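Local atomic coordinates of putative alpha-L-fucosidase (Bacteroides thetaiotaomicron, PDB entry 3EYP), a protein that probably hydrolyses alpha-L-fucosides, as a family 29 glycoside hydrolase whose TIM-barrel catalytic domain is followed by an F5/8 type C domain. Residues L315-E321 with Q456-F460; L328-V333 with P345-N351; K353-G359 with C445-H449. All blocks are in the same frame, centred on the assembly; numbering follows the deposited sequence.

Contact 1. Residues L315-E321 with Q456-F460; sequences LKQGIDE and QSPVF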
loop_
_atom_site.group_PDB
_atom_site.type_symbol
_atom_site.label_atom_id
_atom_site.label_comp_id
_atom_site.label_asym_id
_atom_site.label_seq_id
_atom_site.Cartn_x
_atom_site.Cartn_y
_atom_site.Cartn_z
ATOM N N LEU A 315 4.582 12.059 -10.563
ATOM C CA LEU A 315 3.317 11.584 -9.968
ATOM C C LEU A 315 3.027 12.379 -8.699
ATOM O O LEU A 315 1.888 12.764 -8.426
ATOM C CB LEU A 315 3.361 10.082 -9.696
ATOM C CG LEU A 315 2.212 9.417 -8.919
ATOM C CD1 LEU A 315 0.897 9.457 -9.650
ATOM C CD2 LEU A 315 2.642 8.005 -8.563
ATOM N N LYS A 316 4.050 12.639 -7.922
ATOM C CA LYS A 316 3.846 13.319 -6.602
ATOM C C LYS A 316 3.362 14.759 -6.839
ATOM O O LYS A 316 2.406 15.253 -6.209
ATOM C CB LYS A 316 5.133 13.332 -5.770
ATOM C CG LYS A 316 5.135 14.296 -4.623
ATOM C CD LYS A 316 4.070 13.935 -3.603
ATOM C CE LYS A 316 4.194 14.734 -2.294
ATOM N NZ LYS A 316 2.956 14.396 -1.470
ATOM N N GLN A 317 4.038 15.394 -7.779
ATOM C CA GLN A 317 3.663 16.765 -8.184
ATOM C C GLN A 317 2.236 16.804 -8.697
ATOM O O GLN A 317 1.436 17.681 -8.344
ATOM C CB GLN A 317 4.591 17.349 -9.241
ATOM C CG GLN A 317 4.270 18.823 -9.440
ATOM C CD GLN A 317 4.893 19.437 -10.649
ATOM O OE1 GLN A 317 5.975 19.044 -11.080
ATOM N NE2 GLN A 317 4.241 20.457 -11.174
ATOM N N GLY A 318 1.918 15.841 -9.505
ATOM C CA GLY A 318 0.567 15.700 -10.035
ATOM C C GLY A 318 -0.486 15.515 -8.958
ATOM O O GLY A 318 -1.560 16.130 -8.991
ATOM N N ILE A 319 -0.183 14.662 -7.993
ATOM C CA ILE A 319 -1.107 14.352 -6.950
ATOM C C ILE A 319 -1.282 15.652 -6.138
ATOM O O ILE A 319 -2.417 16.088 -5.814
ATOM C CB ILE A 319 -0.634 13.155 -6.016
ATOM C CG1 ILE A 319 -0.749 11.800 -6.726
ATOM C CG2 ILE A 319 -1.491 13.024 -4.755
ATOM C CD1 ILE A 319 0.199 10.693 -6.086
ATOM N N ASP A 320 -0.154 16.279 -5.827
ATOM C CA ASP A 320 -0.185 17.477 -4.985
ATOM C C ASP A 320 -1.017 18.571 -5.617
ATOM O O ASP A 320 -1.925 19.109 -4.983
ATOM C CB ASP A 320 1.206 17.959 -4.633
ATOM C CG ASP A 320 1.847 17.118 -3.522
ATOM O OD1 ASP A 320 1.195 16.231 -2.905
ATOM O OD2 ASP A 320 3.036 17.355 -3.287
ATOM N N GLU A 321 -0.785 18.818 -6.898
ATOM C CA GLU A 321 -1.542 19.855 -7.599
ATOM C C GLU A 321 -3.008 19.539 -7.656
ATOM O O GLU A 321 -3.832 20.400 -7.484
ATOM C CB GLU A 321 -1.061 20.115 -9.010
ATOM C CG GLU A 321 0.326 20.607 -8.988
ATOM C CD GLU A 321 0.809 21.060 -10.297
ATOM O OE1 GLU A 321 0.141 20.699 -11.362
ATOM O OE2 GLU A 321 1.868 21.790 -10.220
ATOM N N GLN A 456 -7.914 17.768 -12.125
ATOM C CA GLN A 456 -6.703 16.938 -12.243
ATOM C C GLN A 456 -5.583 17.778 -12.821
ATOM O O GLN A 456 -5.805 18.567 -13.726
ATOM C CB GLN A 456 -6.927 15.709 -13.116
ATOM C CG GLN A 456 -7.776 14.663 -12.499
ATOM C CD GLN A 456 -8.058 13.545 -13.418
ATOM O OE1 GLN A 456 -7.125 12.864 -13.882
ATOM N NE2 GLN A 456 -9.353 13.299 -13.699
ATOM N N SER A 457 -4.391 17.567 -12.286
ATOM C CA SER A 457 -3.185 18.313 -12.679
ATOM C C SER A 457 -2.881 18.158 -14.145
ATOM O O SER A 457 -3.112 17.106 -14.744
ATOM C CB SER A 457 -1.939 17.904 -11.844
ATOM O OG SER A 457 -0.728 18.372 -12.428
ATOM N N PRO A 458 -2.334 19.216 -14.744
ATOM C CA PRO A 458 -1.897 19.060 -16.123
ATOM C C PRO A 458 -0.799 18.033 -16.273
ATOM O O PRO A 458 -0.580 17.483 -17.330
ATOM C CB PRO A 458 -1.365 20.449 -16.455
ATOM C CG PRO A 458 -2.115 21.327 -15.554
ATOM C CD PRO A 458 -2.250 20.605 -14.296
ATOM N N VAL A 459 -0.112 17.780 -15.177
ATOM C CA VAL A 459 0.934 16.768 -15.176
ATOM C C VAL A 459 0.394 15.495 -15.740
ATOM O O VAL A 459 1.091 14.776 -16.383
ATOM C CB VAL A 459 1.494 16.466 -13.749
ATOM C CG1 VAL A 459 2.414 15.197 -13.817
ATOM C CG2 VAL A 459 2.252 17.699 -13.193
ATOM N N PHE A 460 -0.878 15.250 -15.512
ATOM C CA PHE A 460 -1.541 14.016 -15.945
ATOM C C PHE A 460 -2.208 14.201 -17.297
ATOM O O PHE A 460 -3.298 13.617 -17.520
ATOM C CB PHE A 460 -2.643 13.569 -14.947
ATOM C CG PHE A 460 -2.161 13.325 -13.545
ATOM C CD1 PHE A 460 -0.903 12.808 -13.290
ATOM C CD2 PHE A 460 -2.995 13.537 -12.476
ATOM C CE1 PHE A 460 -0.485 12.579 -11.990
ATOM C CE2 PHE A 460 -2.567 13.330 -11.178
ATOM C CZ PHE A 460 -1.330 12.824 -10.940
#
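The ring of Phe460 meets the helix at Gly318. Its CZ lies 3.4 Å from Gly318 C, which approaches obliquely, while the carbonyl oxygen of Leu315, one turn earlier, sits near the ring plane at the edge. The side chain of Leu315 crosses that same end of the ring, CD1 4.1 Å from Phe460 CE1. Beyond these residues the ring stacks on Trp279 of helix 275-283, so two helices hold it. The second flat group is the carboxylate of Glu321, gripped by a hydrogen bond at each oxygen. Ser457 OG donates to Glu321 OE1 over 2.7 Å, coming in on the anti side and 34° out of the carboxylate plane. Gln317 NE2 reaches Glu321 OE2 from above that plane, 61° out of it, although the bond stays within the plane of its own amide.

Gly318 is what lets the tail settle so near the helix: a CB modelled there would run into Phe460 CE1, and the CA of Gly318 is only 5.3 Å from that of Val459. Ser457 OG lies anti to its own backbone N (chi1 166°), a setting from which it both donates to Glu321 and accepts from Val459 N at 2.9 Å, closing an ST turn. The contact thus returns the last residues of the chain, after strand 447-454 of the C-terminal beta domain, to helix 306-323 at the end of the TIM-barrel domain. Thr322 OG1 adds to the join, hydrogen-bonded to Gly318 O and to Ser457 N. Val459 lies beside the ring, CB 3.9 Å from Gly318 CA, and its CG2 crosses the amide end of Gln317 at 4.0 Å from NE2.

Contact 2. Residues L328-V333 with P345-N351; sequences LRGAKV and PEKMLDN
Arg329 and Leu349 mark one near approach of the backbones, CA atoms 6.1 Å apart, and Val333 and Glu346 the other, at 6.5 Å. Residues 328-331 form a type II beta turn around the first of these points, with Gly330 at a positive phi, and the chain then enters strand 332-335; across from them, 345-349 winds as a 3-10 segment.

Leu349 packs against both the turn and the strand. Its two methyls take different partners: CD2 packs 3.9 Å from Leu328 CB, and CD1 meets Val333 CG2 tip to tip at 3.8 Å. The other methyl of Val333, CG1, runs past the Pro345 ring in the opposite sense and comes 3.5 Å from its CB, so the valine's two branches hold both ends of the 3-10 segment. This apolar cluster belongs to the beta-sandwich of the F5/8 type C domain: Val333 also touches Ile368 and Phe370 of its neighbouring strand 366-372, and Leu328 touches Phe451 and Val453 of strand 447-454 in the other sheet.

Polar groups close the two ends. The Arg329 chain bends at chi3 (59°), turning the guanidinium back toward the end of the 3-10 segment, where NH2 donates to Leu349 O at 3.0 Å. The bond is nearly straight, 166° at the hydrogen, and lies in the guanidinium plane, a little tilted from that of the carbonyl. Over one face of the same guanidinium stands Asn351 OD1, offset toward the rim, the amide tilted 30° from it. At the other end a water accepts from Val333 N and donates to Glu346 OE2 at 2.8 Å, bridging the edge of the strand to the carboxylate.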
loop_
_atom_site.group_PDB
_atom_site.type_symbol
_atom_site.label_atom_id
_atom_site.label_comp_id
_atom_site.label_asym_id
_atom_site.label_seq_id
_atom_site.Cartn_x
_atom_site.Cartn_y
_atom_site.Cartn_z
ATOM N N LEU A 328 -14.900 22.620 -3.616
ATOM C CA LEU A 328 -16.134 22.798 -2.864
ATOM C C LEU A 328 -15.918 23.823 -1.767
ATOM O O LEU A 328 -16.879 24.290 -1.153
ATOM C CB LEU A 328 -16.633 21.501 -2.221
ATOM C CG LEU A 328 -17.055 20.388 -3.156
ATOM C CD1 LEU A 328 -17.535 19.198 -2.328
ATOM C CD2 LEU A 328 -18.099 20.871 -4.174
ATOM N N ARG A 329 -14.668 24.172 -1.471
ATOM C CA ARG A 329 -14.472 25.023 -0.316
ATOM C C ARG A 329 -15.156 26.363 -0.536
ATOM O O ARG A 329 -15.181 26.917 -1.611
ATOM C CB ARG A 329 -13.017 25.121 0.106
ATOM C CG ARG A 329 -12.755 24.039 1.210
ATOM C CD ARG A 329 -11.272 23.847 1.502
ATOM N NE ARG A 329 -10.684 25.106 1.935
ATOM C CZ ARG A 329 -10.695 25.556 3.182
ATOM N NH1 ARG A 329 -10.135 26.731 3.442
ATOM N NH2 ARG A 329 -11.252 24.845 4.163
ATOM N N GLY A 330 -15.790 26.831 0.501
ATOM C CA GLY A 330 -16.450 28.120 0.417
ATOM C C GLY A 330 -17.919 27.956 0.185
ATOM O O GLY A 330 -18.689 28.921 0.312
ATOM N N ALA A 331 -18.302 26.714 -0.107
ATOM C CA ALA A 331 -19.722 26.373 -0.386
ATOM C C ALA A 331 -20.641 26.658 0.788
ATOM O O ALA A 331 -20.223 26.717 1.948
ATOM C CB ALA A 331 -19.885 24.891 -0.849
ATOM N N LYS A 332 -21.894 26.887 0.453
ATOM C CA LYS A 332 -22.961 26.892 1.455
ATOM C C LYS A 332 -23.454 25.477 1.472
ATOM O O LYS A 332 -23.709 24.909 0.424
ATOM C CB LYS A 332 -24.119 27.824 1.094
ATOM N N VAL A 333 -23.575 24.914 2.664
ATOM C CA VAL A 333 -23.875 23.472 2.796
ATOM C C VAL A 333 -25.198 23.229 3.528
ATOM O O VAL A 333 -25.420 23.750 4.589
ATOM C CB VAL A 333 -22.689 22.688 3.493
ATOM C CG1 VAL A 333 -22.905 21.175 3.451
ATOM C CG2 VAL A 333 -21.343 22.986 2.815
ATOM N N PRO A 345 -21.939 19.061 8.307
ATOM C CA PRO A 345 -21.391 18.669 7.010
ATOM C C PRO A 345 -20.273 19.549 6.568
ATOM O O PRO A 345 -19.477 19.179 5.698
ATOM C CB PRO A 345 -22.579 18.807 6.044
ATOM C CG PRO A 345 -23.510 19.735 6.685
ATOM C CD PRO A 345 -23.285 19.645 8.188
ATOM N N GLU A 346 -20.193 20.719 7.178
ATOM C CA GLU A 346 -19.089 21.632 6.863
ATOM C C GLU A 346 -17.724 21.029 7.252
ATOM O O GLU A 346 -16.685 21.405 6.726
ATOM C CB GLU A 346 -19.248 22.997 7.552
ATOM C CG GLU A 346 -20.284 23.857 6.872
ATOM C CD GLU A 346 -21.668 23.620 7.424
ATOM O OE1 GLU A 346 -21.777 22.761 8.339
ATOM O OE2 GLU A 346 -22.634 24.291 6.934
ATOM N N LYS A 347 -17.751 20.082 8.168
ATOM C CA LYS A 347 -16.510 19.420 8.578
ATOM C C LYS A 347 -15.778 18.717 7.412
ATOM O O LYS A 347 -14.563 18.638 7.423
ATOM C CB LYS A 347 -16.768 18.437 9.700
ATOM C CG LYS A 347 -17.409 19.110 10.819
ATOM C CD LYS A 347 -16.537 20.197 11.386
ATOM C CE LYS A 347 -16.970 20.522 12.803
ATOM N NZ LYS A 347 -17.960 21.608 12.794
ATOM N N MET A 348 -16.533 18.257 6.419
ATOM C CA MET A 348 -15.978 17.476 5.286
ATOM C C MET A 348 -15.040 18.339 4.443
ATOM O O MET A 348 -14.292 17.864 3.537
ATOM C CB MET A 348 -17.109 16.926 4.390
ATOM C CG MET A 348 -17.944 15.729 5.022
ATOM S SD MET A 348 -19.187 14.937 3.941
ATOM C CE MET A 348 -20.737 15.849 4.280
ATOM N N LEU A 349 -15.101 19.621 4.760
ATOM C CA LEU A 349 -14.499 20.671 3.924
ATOM C C LEU A 349 -13.389 21.433 4.582
ATOM O O LEU A 349 -12.765 22.276 3.954
ATOM C CB LEU A 349 -15.544 21.695 3.492
ATOM C CG LEU A 349 -16.720 21.221 2.673
ATOM C CD1 LEU A 349 -17.612 22.383 2.241
ATOM C CD2 LEU A 349 -16.155 20.465 1.473
ATOM N N ASP A 350 -13.165 21.119 5.837
ATOM C CA ASP A 350 -12.321 21.926 6.706
ATOM C C ASP A 350 -10.856 21.548 6.749
ATOM O O ASP A 350 -10.069 22.141 7.474
ATOM C CB ASP A 350 -12.887 21.981 8.120
ATOM C CG ASP A 350 -12.696 20.688 8.888
ATOM O OD1 ASP A 350 -11.992 19.800 8.379
ATOM O OD2 ASP A 350 -13.257 20.565 10.005
ATOM N N ASN A 351 -10.490 20.549 5.989
ATOM C CA ASN A 351 -9.082 20.140 5.958
ATOM C C ASN A 351 -8.483 19.804 7.321
ATOM O O ASN A 351 -7.270 19.843 7.496
ATOM C CB ASN A 351 -8.244 21.258 5.365
ATOM C CG ASN A 351 -8.497 21.449 3.889
ATOM O OD1 ASN A 351 -8.485 22.575 3.382
ATOM N ND2 ASN A 351 -8.745 20.362 3.188
HETATM O O HOH W 1 -22.588 26.276 4.994
#

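Contact 3. Residues K353-G359 with C445-H449; sequences KNTYFAG and CPAIH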
loop_
_atom_site.group_PDB
_atom_site.type_symbol
_atom_site.label_atom_id
_atom_site.label_comp_id
_atom_site.label_asym_id
_atom_site.label_seq_id
_atom_site.Cartn_x
_atom_site.Cartn_y
_atom_site.Cartn_z
ATOM N N LYS A 353 -7.694 17.042 10.222
ATOM C CA LYS A 353 -7.443 15.585 10.212
ATOM C C LYS A 353 -8.573 14.845 10.938
ATOM O O LYS A 353 -9.164 13.873 10.419
ATOM C CB LYS A 353 -6.063 15.258 10.820
ATOM C CG LYS A 353 -5.828 13.802 11.085
ATOM C CD LYS A 353 -4.929 13.567 12.328
ATOM C CE LYS A 353 -3.658 14.399 12.309
ATOM N NZ LYS A 353 -2.663 13.859 13.306
ATOM N N ASN A 354 -8.917 15.371 12.103
ATOM C CA ASN A 354 -9.749 14.643 13.085
ATOM C C ASN A 354 -11.262 14.874 13.059
ATOM O O ASN A 354 -12.019 14.123 13.657
ATOM C CB ASN A 354 -9.254 14.951 14.483
ATOM C CG ASN A 354 -7.829 14.460 14.716
ATOM O OD1 ASN A 354 -7.002 15.188 15.311
ATOM N ND2 ASN A 354 -7.519 13.237 14.235
ATOM N N THR A 355 -11.703 15.923 12.389
ATOM C CA THR A 355 -13.148 16.220 12.335
ATOM C C THR A 355 -13.846 15.449 11.218
ATOM O O THR A 355 -13.236 15.010 10.247
ATOM C CB THR A 355 -13.401 17.685 12.116
ATOM O OG1 THR A 355 -12.760 18.079 10.908
ATOM C CG2 THR A 355 -12.810 18.489 13.279
ATOM N N TYR A 356 -15.143 15.292 11.407
ATOM C CA TYR A 356 -15.997 14.667 10.401
ATOM C C TYR A 356 -17.450 15.027 10.510
ATOM O O TYR A 356 -17.932 15.363 11.578
ATOM C CB TYR A 356 -15.835 13.152 10.500
ATOM C CG TYR A 356 -16.008 12.563 11.860
ATOM C CD1 TYR A 356 -17.209 11.978 12.217
ATOM C CD2 TYR A 356 -14.977 12.545 12.777
ATOM C CE1 TYR A 356 -17.384 11.391 13.415
ATOM C CE2 TYR A 356 -15.154 11.944 14.017
ATOM C CZ TYR A 356 -16.384 11.391 14.315
ATOM O OH TYR A 356 -16.639 10.799 15.507
ATOM N N PHE A 357 -18.120 14.960 9.359
ATOM C CA PHE A 357 -19.582 14.867 9.285
ATOM C C PHE A 357 -20.099 13.530 9.825
ATOM O O PHE A 357 -19.529 12.474 9.555
ATOM C CB PHE A 357 -20.071 15.045 7.850
ATOM C CG PHE A 357 -21.520 14.693 7.668
ATOM C CD1 PHE A 357 -22.512 15.407 8.347
ATOM C CD2 PHE A 357 -21.892 13.601 6.884
ATOM C CE1 PHE A 357 -23.824 15.060 8.201
ATOM C CE2 PHE A 357 -23.176 13.243 6.751
ATOM C CZ PHE A 357 -24.166 13.966 7.402
ATOM N N ALA A 358 -21.206 13.574 10.565
ATOM C CA ALA A 358 -21.896 12.327 10.941
ATOM C C ALA A 358 -23.380 12.526 11.000
ATOM O O ALA A 358 -23.870 13.645 11.239
ATOM C CB ALA A 358 -21.409 11.762 12.290
ATOM N N GLY A 359 -24.038 11.407 10.805
ATOM C CA GLY A 359 -25.467 11.232 10.922
ATOM C C GLY A 359 -25.897 10.749 12.282
ATOM O O GLY A 359 -25.111 10.557 13.203
ATOM N N CYS A 445 -24.964 4.878 10.610
ATOM C CA CYS A 445 -25.049 6.291 10.232
ATOM C C CYS A 445 -23.680 6.682 9.683
ATOM O O CYS A 445 -22.691 6.188 10.157
ATOM C CB CYS A 445 -25.436 7.199 11.382
ATOM S SG CYS A 445 -24.354 7.181 12.757
ATOM N N PRO A 446 -23.631 7.565 8.704
ATOM C CA PRO A 446 -22.344 7.981 8.090
ATOM C C PRO A 446 -21.398 8.696 9.027
ATOM O O PRO A 446 -21.801 9.399 9.950
ATOM C CB PRO A 446 -22.762 8.941 6.989
ATOM C CG PRO A 446 -24.190 9.275 7.233
ATOM C CD PRO A 446 -24.791 8.220 8.085
ATOM N N ALA A 447 -20.123 8.496 8.753
ATOM C CA ALA A 447 -19.026 9.199 9.436
ATOM C C ALA A 447 -17.930 9.480 8.427
ATOM O O ALA A 447 -17.194 8.561 8.058
ATOM C CB ALA A 447 -18.490 8.346 10.572
ATOM N N ILE A 448 -17.920 10.712 7.913
ATOM C CA ILE A 448 -17.086 11.099 6.767
ATOM C C ILE A 448 -16.151 12.284 7.065
ATOM O O ILE A 448 -16.584 13.416 7.418
ATOM C CB ILE A 448 -17.974 11.394 5.540
ATOM C CG1 ILE A 448 -18.786 10.122 5.190
ATOM C CG2 ILE A 448 -17.105 11.876 4.320
ATOM C CD1 ILE A 448 -20.097 10.367 4.474
ATOM N N HIS A 449 -14.869 12.021 6.871
ATOM C CA HIS A 449 -13.824 12.984 7.201
ATOM C C HIS A 449 -13.769 14.074 6.152
ATOM O O HIS A 449 -13.657 15.254 6.451
ATOM C CB HIS A 449 -12.418 12.326 7.262
ATOM C CG HIS A 449 -12.041 11.808 8.605
ATOM N ND1 HIS A 449 -11.972 12.625 9.719
ATOM C CD2 HIS A 449 -11.609 10.585 9.006
ATOM C CE1 HIS A 449 -11.594 11.905 10.765
ATOM N NE2 HIS A 449 -11.346 10.672 10.356
#
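The segments run antiparallel, 160° apart, with Phe357 and Ile448 as a hydrogen-bonded pair exchanging backbone bonds (Phe357 N to Ile448 O and Ile448 N to Phe357 O, 2.9 Å each), Ala358 and Ala447 as the non-hydrogen-bonded pair beside it, and Gly359 N to Pro446 O, 3.1 Å, extending the ladder.

On the face with Phe357 and Ile448, the phenyl meets Ile448 CD1 at its edge and crosses Pro446 CG at 4.1 Å from CE2. Tyr356, just before the strand, packs against Ala447, which lies with Ala358 on the other face: its CG is wedged between backbone N and carbonyl carbon (chi1 51°), which brings CD1 to 4.2 Å from Ala447 CB. Its ring edge also points toward the face of His449 in an offset edge-to-face pair, centroids 5.6 Å apart. The imidazole ND1 donates to Thr355 O at 2.8 Å, above the carbonyl plane. Leucine in place of His449 would probably leave Thr355 O without this donor and remove the aromatic face from Tyr356, leaving the 353-355 loop less firmly held on this side.

The chain turns a corner at His449, and there its side chain, through Thr355 O, adds a bond beyond the backbone ladder that joins edge strand 357-358 to 447-454 in the F5/8 type C beta-sandwich. Donation from ND1 requires a proton there, which implies that NE2 is the deprotonated nitrogen if the ring is neutral.

Overall arrangement
Contact 1 joins helix 306-323 of the TIM-barrel domain to the tail after the last strand, bringing the end of the chain back to the last helix before the C-terminal beta domain. Along the chain, contacts 2 and 3 fall in that order between its two segments. Their centres are 12 Å apart and they touch: Asp350 OD2 lies 2.7 Å from Thr355 OG1, a probable hydrogen bond, and Met348 packs on Phe357. Contact 2 involves the start of edge strand 332-335 of one five-stranded sheet, contact 3 edge strand 357-358 of the other. Contact 1 stands apart, its centre 23 and 27 Å from theirs, where the tail of the sandwich domain packs on the barrel domain.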